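Local coordinates for methanol--corrinoid protein (Methanosarcina barkeri, PDB 2I2X) that carries a methyl group on its corrinoid cofactor in methanogenesis, accepting it from methanol through MtaB and handing it on to coenzyme M through MtaA, at residues T122-V135 with L147-V161. Numbering follows the deposited sequence.
Sequences TKGTVVCHVAEGDV and LRANGYNVVDLGRDV
Strands 125-130 and 153-158 run parallel, their axes 4.9 Å apart at closest and inclined by 24°. The ladder alternates direction: Val-126 N donates to Asn-153 O (2.9 Å), Cys-128 N to Val-155 O, and Leu-157 N returns to Cys-128 O at 2.9 Å, whereas the bond from Val-155 N to Val-126 O is weak and bent.

On one face, CD2 of Leu-147, from the connecting helix, reaches both Cys-128 SG (3.8 Å) and Val-126 CG1, the Leu-147 and Val-126 side chains crossing at about a right angle. Cys-128 SG also meets Val-154 CG1, closing a small apolar cluster. On the other face Val-127 is divided: CG1, anti to the backbone N (chi1 176°), packs on Leu-157 CD2 at 3.5 Å, while CG2 lies alongside Val-155 CG1. Helix 164-173 covers Val-155 and Leu-157 there.

Beyond the strands, a type II turn from Ala-131 to Asp-134 brings Gly-133 N to Asp-160 OD2 at 2.6 Å, a nearly straight bond (174°) entering from above the carboxylate plane. Val-135 CG1 sits 3.9 Å from Arg-159 NH2, at the guanidinium edge; that NH2 is salt-bridged to Glu-131 of a neighbouring MtaB subunit.

Two parallel strands joined through helix 138-149 form a beta-alpha-beta crossover of the Rossmann-like B12-binding domain. The loop from strand 125-130 into helix 138-149 borders the corrinoid: Gly-133 O and Val-135 N are hydrogen-bonded to the cofactor, and Asp-134 OD1 to ND1 of His-136, the axial cobalt ligand.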
ATOM      1  N   THR B 122      21.953 -41.110 -14.596  1.00 84.82           N
ATOM      2  CA  THR B 122      20.908 -40.172 -14.154  1.00 83.45           C
ATOM      3  C   THR B 122      19.828 -39.977 -15.221  1.00 82.41           C
ATOM      4  O   THR B 122      19.973 -40.450 -16.348  1.00 82.43           O
ATOM      5  CB  THR B 122      21.495 -38.795 -13.768  1.00 83.44           C
ATOM      6  OG1 THR B 122      22.152 -38.212 -14.902  1.00 83.41           O
ATOM      7  CG2 THR B 122      22.482 -38.934 -12.618  1.00 83.47           C
ATOM      8  N   LYS B 123      18.760 -39.265 -14.864  1.00 81.00           N
ATOM      9  CA  LYS B 123      17.596 -39.106 -15.745  1.00 79.69           C
ATOM     10  C   LYS B 123      17.738 -37.981 -16.779  1.00 78.48           C
ATOM     11  O   LYS B 123      16.775 -37.632 -17.464  1.00 78.34           O
ATOM     12  CB  LYS B 123      16.316 -38.919 -14.919  1.00 79.75           C
ATOM     13  CG  LYS B 123      16.201 -39.879 -13.742  1.00 80.22           C
ATOM     14  CD  LYS B 123      14.795 -40.424 -13.581  1.00 81.12           C
ATOM     15  CE  LYS B 123      13.907 -39.513 -12.751  1.00 81.60           C
ATOM     16  NZ  LYS B 123      13.292 -38.427 -13.560  1.00 82.27           N
ATOM     17  N   GLY B 124      18.950 -37.440 -16.895  1.00 77.13           N
ATOM     18  CA  GLY B 124      19.234 -36.284 -17.749  1.00 75.13           C
ATOM     19  C   GLY B 124      20.071 -35.272 -16.989  1.00 73.72           C
ATOM     20  O   GLY B 124      20.343 -35.457 -15.797  1.00 73.90           O
ATOM     21  N   THR B 125      20.490 -34.208 -17.673  1.00 71.99           N
ATOM     22  CA  THR B 125      21.263 -33.130 -17.040  1.00 70.05           C
ATOM     23  C   THR B 125      20.454 -31.828 -16.982  1.00 68.60           C
ATOM     24  O   THR B 125      19.796 -31.454 -17.958  1.00 68.55           O
ATOM     25  CB  THR B 125      22.652 -32.923 -17.738  1.00 70.14           C
ATOM     26  OG1 THR B 125      23.534 -33.982 -17.361  1.00 69.86           O
ATOM     27  CG2 THR B 125      23.308 -31.612 -17.327  1.00 69.84           C
ATOM     28  N   VAL B 126      20.482 -31.169 -15.820  1.00 66.45           N
ATOM     29  CA  VAL B 126      19.960 -29.801 -15.678  1.00 64.26           C
ATOM     30  C   VAL B 126      21.099 -28.842 -15.318  1.00 62.65           C
ATOM     31  O   VAL B 126      21.950 -29.154 -14.475  1.00 62.38           O
ATOM     32  CB  VAL B 126      18.836 -29.689 -14.618  1.00 64.37           C
ATOM     33  CG1 VAL B 126      18.203 -28.317 -14.666  1.00 64.34           C
ATOM     34  CG2 VAL B 126      17.768 -30.745 -14.838  1.00 64.00           C
ATOM     35  N   VAL B 127      21.124 -27.695 -15.996  1.00 60.52           N
ATOM     36  CA  VAL B 127      22.007 -26.584 -15.650  1.00 58.24           C
ATOM     37  C   VAL B 127      21.160 -25.587 -14.857  1.00 57.00           C
ATOM     38  O   VAL B 127      20.016 -25.290 -15.239  1.00 56.70           O
ATOM     39  CB  VAL B 127      22.613 -25.901 -16.911  1.00 58.20           C
ATOM     40  CG1 VAL B 127      23.448 -24.677 -16.545  1.00 57.35           C
ATOM     41  CG2 VAL B 127      23.458 -26.873 -17.679  1.00 57.78           C
ATOM     42  N   CYS B 128      21.726 -25.088 -13.755  1.00 55.14           N
ATOM     43  CA  CYS B 128      21.074 -24.094 -12.901  1.00 53.07           C
ATOM     44  C   CYS B 128      21.932 -22.859 -12.703  1.00 51.70           C
ATOM     45  O   CYS B 128      23.137 -22.955 -12.459  1.00 51.47           O
ATOM     46  CB  CYS B 128      20.754 -24.703 -11.548  1.00 53.15           C
ATOM     47  SG  CYS B 128      19.692 -26.127 -11.681  1.00 53.13           S
ATOM     48  N   HIS B 129      21.305 -21.693 -12.803  1.00 49.92           N
ATOM     49  CA  HIS B 129      22.011 -20.444 -12.567  1.00 48.37           C
ATOM     50  C   HIS B 129      21.115 -19.398 -11.924  1.00 47.40           C
ATOM     51  O   HIS B 129      19.892 -19.508 -11.959  1.00 47.50           O
ATOM     52  CB  HIS B 129      22.627 -19.905 -13.875  1.00 48.02           C
ATOM     53  CG  HIS B 129      21.663 -19.149 -14.741  1.00 47.45           C
ATOM     54  ND1 HIS B 129      20.547 -19.736 -15.313  1.00 46.10           N
ATOM     55  CD2 HIS B 129      21.655 -17.854 -15.140  1.00 45.13           C
ATOM     56  CE1 HIS B 129      19.896 -18.831 -16.021  1.00 45.29           C
ATOM     57  NE2 HIS B 129      20.545 -17.682 -15.930  1.00 44.98           N
ATOM     58  N   VAL B 130      21.753 -18.400 -11.330  1.00 46.22           N
ATOM     59  CA  VAL B 130      21.106 -17.186 -10.882  1.00 45.57           C
ATOM     60  C   VAL B 130      21.452 -16.108 -11.912  1.00 45.52           C
ATOM     61  O   VAL B 130      22.574 -16.075 -12.432  1.00 45.17           O
ATOM     62  CB  VAL B 130      21.598 -16.782  -9.470  1.00 45.02           C
ATOM     63  CG1 VAL B 130      20.942 -15.511  -9.009  1.00 45.19           C
ATOM     64  CG2 VAL B 130      21.298 -17.866  -8.490  1.00 44.45           C
ATOM     65  N   ALA B 131      20.478 -15.251 -12.218  1.00 45.44           N
ATOM     66  CA  ALA B 131      20.640 -14.148 -13.178  1.00 45.62           C
ATOM     67  C   ALA B 131      21.883 -13.299 -12.917  1.00 45.77           C
ATOM     68  O   ALA B 131      22.314 -13.155 -11.774  1.00 45.69           O
ATOM     69  CB  ALA B 131      19.399 -13.267 -13.153  1.00 45.35           C
ATOM     70  N   GLU B 132      22.466 -12.718 -13.959  1.00 46.07           N
ATOM     71  CA  GLU B 132      23.610 -11.841 -13.697  1.00 46.70           C
ATOM     72  C   GLU B 132      23.144 -10.557 -13.034  1.00 46.03           C
ATOM     73  O   GLU B 132      22.053 -10.053 -13.326  1.00 45.82           O
ATOM     74  CB  GLU B 132      24.511 -11.602 -14.934  1.00 47.04           C
ATOM     75  CG  GLU B 132      24.127 -10.456 -15.869  1.00 48.93           C
ATOM     76  CD  GLU B 132      25.132 -10.247 -17.018  1.00 50.04           C
ATOM     77  OE1 GLU B 132      26.237  -9.690 -16.773  1.00 46.98           O
ATOM     78  OE2 GLU B 132      24.785 -10.637 -18.168  1.00 50.74           O
ATOM     79  N   GLY B 133      23.979 -10.071 -12.120  1.00 45.94           N
ATOM     80  CA  GLY B 133      23.655  -8.966 -11.213  1.00 45.41           C
ATOM     81  C   GLY B 133      23.014  -9.428  -9.910  1.00 45.11           C
ATOM     82  O   GLY B 133      22.836  -8.641  -8.988  1.00 45.31           O
ATOM     83  N   ASP B 134      22.680 -10.711  -9.824  1.00 44.83           N
ATOM     84  CA  ASP B 134      21.886 -11.232  -8.716  1.00 44.75           C
ATOM     85  C   ASP B 134      22.699 -12.191  -7.817  1.00 44.71           C
ATOM     86  O   ASP B 134      23.376 -13.095  -8.310  1.00 44.31           O
ATOM     87  CB  ASP B 134      20.619 -11.909  -9.270  1.00 44.58           C
ATOM     88  CG  ASP B 134      19.473 -11.979  -8.256  1.00 44.46           C
ATOM     89  OD1 ASP B 134      19.723 -12.082  -7.038  1.00 43.61           O
ATOM     90  OD2 ASP B 134      18.302 -11.966  -8.688  1.00 44.76           O
ATOM     91  N   VAL B 135      22.587 -11.981  -6.501  1.00 44.67           N
ATOM     92  CA  VAL B 135      23.378 -12.660  -5.462  1.00 44.66           C
ATOM     93  C   VAL B 135      22.503 -13.597  -4.606  1.00 44.19           C
ATOM     94  O   VAL B 135      23.002 -14.341  -3.747  1.00 44.15           O
ATOM     95  CB  VAL B 135      24.168 -11.577  -4.603  1.00 45.12           C
ATOM     96  CG1 VAL B 135      24.464 -12.017  -3.168  1.00 44.85           C
ATOM     97  CG2 VAL B 135      25.457 -11.160  -5.320  1.00 45.41           C
ATOM     98  N   LEU B 147      16.197 -31.155  -7.436  1.00 63.95           N
ATOM     99  CA  LEU B 147      16.614 -31.796  -8.681  1.00 64.79           C
ATOM    100  C   LEU B 147      17.522 -33.002  -8.429  1.00 65.51           C
ATOM    101  O   LEU B 147      17.332 -34.064  -9.035  1.00 65.69           O
ATOM    102  CB  LEU B 147      17.300 -30.785  -9.601  1.00 64.68           C
ATOM    103  CG  LEU B 147      16.594 -30.219 -10.846  1.00 64.67           C
ATOM    104  CD1 LEU B 147      15.087 -30.388 -10.847  1.00 64.62           C
ATOM    105  CD2 LEU B 147      16.967 -28.757 -11.038  1.00 63.85           C
ATOM    106  N   ARG B 148      18.499 -32.838  -7.536  1.00 66.22           N
ATOM    107  CA  ARG B 148      19.409 -33.927  -7.173  1.00 66.92           C
ATOM    108  C   ARG B 148      18.692 -35.008  -6.367  1.00 67.55           C
ATOM    109  O   ARG B 148      19.160 -36.143  -6.275  1.00 67.65           O
ATOM    110  CB  ARG B 148      20.621 -33.395  -6.408  1.00 66.72           C
ATOM    111  CG  ARG B 148      21.632 -32.724  -7.314  1.00 67.40           C
ATOM    112  CD  ARG B 148      22.748 -32.051  -6.545  1.00 68.33           C
ATOM    113  NE  ARG B 148      23.527 -31.186  -7.428  1.00 69.74           N
ATOM    114  CZ  ARG B 148      24.344 -30.212  -7.024  1.00 71.09           C
ATOM    115  NH1 ARG B 148      24.505 -29.950  -5.729  1.00 71.45           N
ATOM    116  NH2 ARG B 148      25.003 -29.491  -7.925  1.00 71.48           N
ATOM    117  N   ALA B 149      17.549 -34.642  -5.793  1.00 68.31           N
ATOM    118  CA  ALA B 149      16.728 -35.564  -5.021  1.00 68.96           C
ATOM    119  C   ALA B 149      15.761 -36.371  -5.899  1.00 69.42           C
ATOM    120  O   ALA B 149      15.418 -37.505  -5.559  1.00 69.68           O
ATOM    121  CB  ALA B 149      15.972 -34.809  -3.971  1.00 68.87           C
ATOM    122  N   ASN B 150      15.322 -35.778  -7.013  1.00 69.83           N
ATOM    123  CA  ASN B 150      14.422 -36.442  -7.968  1.00 70.14           C
ATOM    124  C   ASN B 150      15.173 -37.248  -9.051  1.00 70.36           C
ATOM    125  O   ASN B 150      14.588 -37.641 -10.065  1.00 70.42           O
ATOM    126  CB  ASN B 150      13.461 -35.425  -8.608  1.00 70.12           C
ATOM    127  CG  ASN B 150      12.023 -35.950  -8.731  1.00 70.62           C
ATOM    128  OD1 ASN B 150      11.725 -36.835  -9.545  1.00 70.98           O
ATOM    129  ND2 ASN B 150      11.122 -35.387  -7.928  1.00 69.85           N
ATOM    130  N   GLY B 151      16.470 -37.482  -8.832  1.00 70.35           N
ATOM    131  CA  GLY B 151      17.266 -38.351  -9.699  1.00 70.41           C
ATOM    132  C   GLY B 151      17.984 -37.699 -10.867  1.00 70.47           C
ATOM    133  O   GLY B 151      18.485 -38.398 -11.757  1.00 70.64           O
ATOM    134  N   TYR B 152      18.038 -36.368 -10.875  1.00 70.21           N
ATOM    135  CA  TYR B 152      18.709 -35.638 -11.948  1.00 69.71           C
ATOM    136  C   TYR B 152      20.108 -35.195 -11.535  1.00 69.35           C
ATOM    137  O   TYR B 152      20.439 -35.131 -10.345  1.00 69.36           O
ATOM    138  CB  TYR B 152      17.898 -34.420 -12.381  1.00 69.92           C
ATOM    139  CG  TYR B 152      16.495 -34.693 -12.909  1.00 70.44           C
ATOM    140  CD1 TYR B 152      15.445 -34.999 -12.040  1.00 70.48           C
ATOM    141  CD2 TYR B 152      16.210 -34.593 -14.275  1.00 70.76           C
ATOM    142  CE1 TYR B 152      14.151 -35.225 -12.520  1.00 70.96           C
ATOM    143  CE2 TYR B 152      14.921 -34.814 -14.764  1.00 70.83           C
ATOM    144  CZ  TYR B 152      13.897 -35.129 -13.880  1.00 70.79           C
ATOM    145  OH  TYR B 152      12.624 -35.354 -14.354  1.00 69.88           O
ATOM    146  N   ASN B 153      20.923 -34.898 -12.542  1.00 68.76           N
ATOM    147  CA  ASN B 153      22.297 -34.467 -12.356  1.00 68.22           C
ATOM    148  C   ASN B 153      22.402 -32.964 -12.639  1.00 67.75           C
ATOM    149  O   ASN B 153      21.917 -32.479 -13.673  1.00 67.57           O
ATOM    150  CB  ASN B 153      23.213 -35.283 -13.273  1.00 68.24           C
ATOM    151  CG  ASN B 153      24.649 -34.791 -13.271  1.00 68.36           C
ATOM    152  OD1 ASN B 153      25.066 -34.084 -14.188  1.00 68.04           O
ATOM    153  ND2 ASN B 153      25.417 -35.172 -12.249  1.00 68.11           N
ATOM    154  N   VAL B 154      23.021 -32.230 -11.717  1.00 67.02           N
ATOM    155  CA  VAL B 154      23.006 -30.764 -11.785  1.00 66.19           C
ATOM    156  C   VAL B 154      24.385 -30.131 -11.719  1.00 65.63           C
ATOM    157  O   VAL B 154      25.075 -30.195 -10.695  1.00 65.57           O
ATOM    158  CB  VAL B 154      22.086 -30.135 -10.685  1.00 66.35           C
ATOM    159  CG1 VAL B 154      22.300 -28.623 -10.575  1.00 65.59           C
ATOM    160  CG2 VAL B 154      20.621 -30.449 -10.963  1.00 65.94           C
ATOM    161  N   VAL B 155      24.775 -29.518 -12.829  1.00 64.80           N
ATOM    162  CA  VAL B 155      25.912 -28.619 -12.830  1.00 64.11           C
ATOM    163  C   VAL B 155      25.379 -27.279 -12.332  1.00 63.30           C
ATOM    164  O   VAL B 155      24.480 -26.696 -12.939  1.00 63.21           O
ATOM    165  CB  VAL B 155      26.640 -28.564 -14.234  1.00 64.23           C
ATOM    166  CG1 VAL B 155      25.659 -28.704 -15.380  1.00 64.60           C
ATOM    167  CG2 VAL B 155      27.503 -27.310 -14.398  1.00 63.98           C
ATOM    168  N   ASP B 156      25.905 -26.844 -11.188  1.00 62.44           N
ATOM    169  CA  ASP B 156      25.481 -25.612 -10.514  1.00 61.42           C
ATOM    170  C   ASP B 156      26.400 -24.448 -10.893  1.00 60.84           C
ATOM    171  O   ASP B 156      27.508 -24.333 -10.378  1.00 60.41           O
ATOM    172  CB  ASP B 156      25.471 -25.849  -8.992  1.00 61.41           C
ATOM    173  CG  ASP B 156      24.947 -24.653  -8.182  1.00 61.00           C
ATOM    174  OD1 ASP B 156      24.795 -23.535  -8.726  1.00 60.43           O
ATOM    175  OD2 ASP B 156      24.700 -24.845  -6.971  1.00 59.53           O
ATOM    176  N   LEU B 157      25.919 -23.585 -11.782  1.00 60.47           N
ATOM    177  CA  LEU B 157      26.698 -22.457 -12.299  1.00 60.50           C
ATOM    178  C   LEU B 157      26.949 -21.289 -11.339  1.00 60.36           C
ATOM    179  O   LEU B 157      27.735 -20.400 -11.653  1.00 60.33           O
ATOM    180  CB  LEU B 157      26.066 -21.923 -13.591  1.00 60.82           C
ATOM    181  CG  LEU B 157      26.565 -22.376 -14.972  1.00 61.30           C
ATOM    182  CD1 LEU B 157      27.967 -21.846 -15.247  1.00 63.40           C
ATOM    183  CD2 LEU B 157      26.543 -23.873 -15.134  1.00 61.50           C
ATOM    184  N   GLY B 158      26.281 -21.278 -10.185  1.00 60.31           N
ATOM    185  CA  GLY B 158      26.541 -20.273  -9.150  1.00 60.22           C
ATOM    186  C   GLY B 158      25.716 -19.002  -9.262  1.00 60.39           C
ATOM    187  O   GLY B 158      24.616 -19.015  -9.816  1.00 60.15           O
ATOM    188  N   ARG B 159      26.274 -17.899  -8.761  1.00 60.41           N
ATOM    189  CA  ARG B 159      25.546 -16.647  -8.568  1.00 60.66           C
ATOM    190  C   ARG B 159      25.424 -15.778  -9.805  1.00 61.28           C
ATOM    191  O   ARG B 159      24.547 -15.955 -10.632  1.00 61.94           O
ATOM    192  CB  ARG B 159      26.229 -15.785  -7.497  1.00 60.53           C
ATOM    193  CG  ARG B 159      26.141 -16.274  -6.081  1.00 59.75           C
ATOM    194  CD  ARG B 159      27.423 -15.927  -5.362  1.00 59.18           C
ATOM    195  NE  ARG B 159      27.308 -14.775  -4.475  1.00 59.10           N
ATOM    196  CZ  ARG B 159      28.339 -14.196  -3.867  1.00 59.59           C
ATOM    197  NH1 ARG B 159      29.576 -14.635  -4.060  1.00 61.29           N
ATOM    198  NH2 ARG B 159      28.140 -13.169  -3.071  1.00 59.68           N
ATOM    199  N   ASP B 160      26.323 -14.813  -9.889  1.00 61.72           N
ATOM    200  CA  ASP B 160      26.219 -13.654 -10.750  1.00 61.99           C
ATOM    201  C   ASP B 160      26.634 -14.038 -12.176  1.00 62.30           C
ATOM    202  O   ASP B 160      27.693 -13.622 -12.648  1.00 62.45           O
ATOM    203  CB  ASP B 160      27.143 -12.595 -10.121  1.00 61.87           C
ATOM    204  CG  ASP B 160      27.242 -11.323 -10.911  1.00 61.78           C
ATOM    205  OD1 ASP B 160      28.193 -10.570 -10.624  1.00 62.80           O
ATOM    206  OD2 ASP B 160      26.402 -11.066 -11.793  1.00 60.90           O
ATOM    207  N   VAL B 161      25.781 -14.814 -12.856  1.00 62.66           N
ATOM    208  CA  VAL B 161      26.170 -15.593 -14.064  1.00 63.06           C
ATOM    209  C   VAL B 161      25.810 -14.930 -15.414  1.00 63.63           C
ATOM    210  O   VAL B 161      24.631 -14.773 -15.731  1.00 63.40           O
ATOM    211  CB  VAL B 161      25.617 -17.060 -14.004  1.00 63.01           C
ATOM    212  CG1 VAL B 161      26.066 -17.870 -15.210  1.00 62.53           C
ATOM    213  CG2 VAL B 161      26.061 -17.763 -12.726  1.00 62.43           C
TER
HETATM  214  O   HOH W   1      22.451 -14.179 -16.657  1.00 30.52           O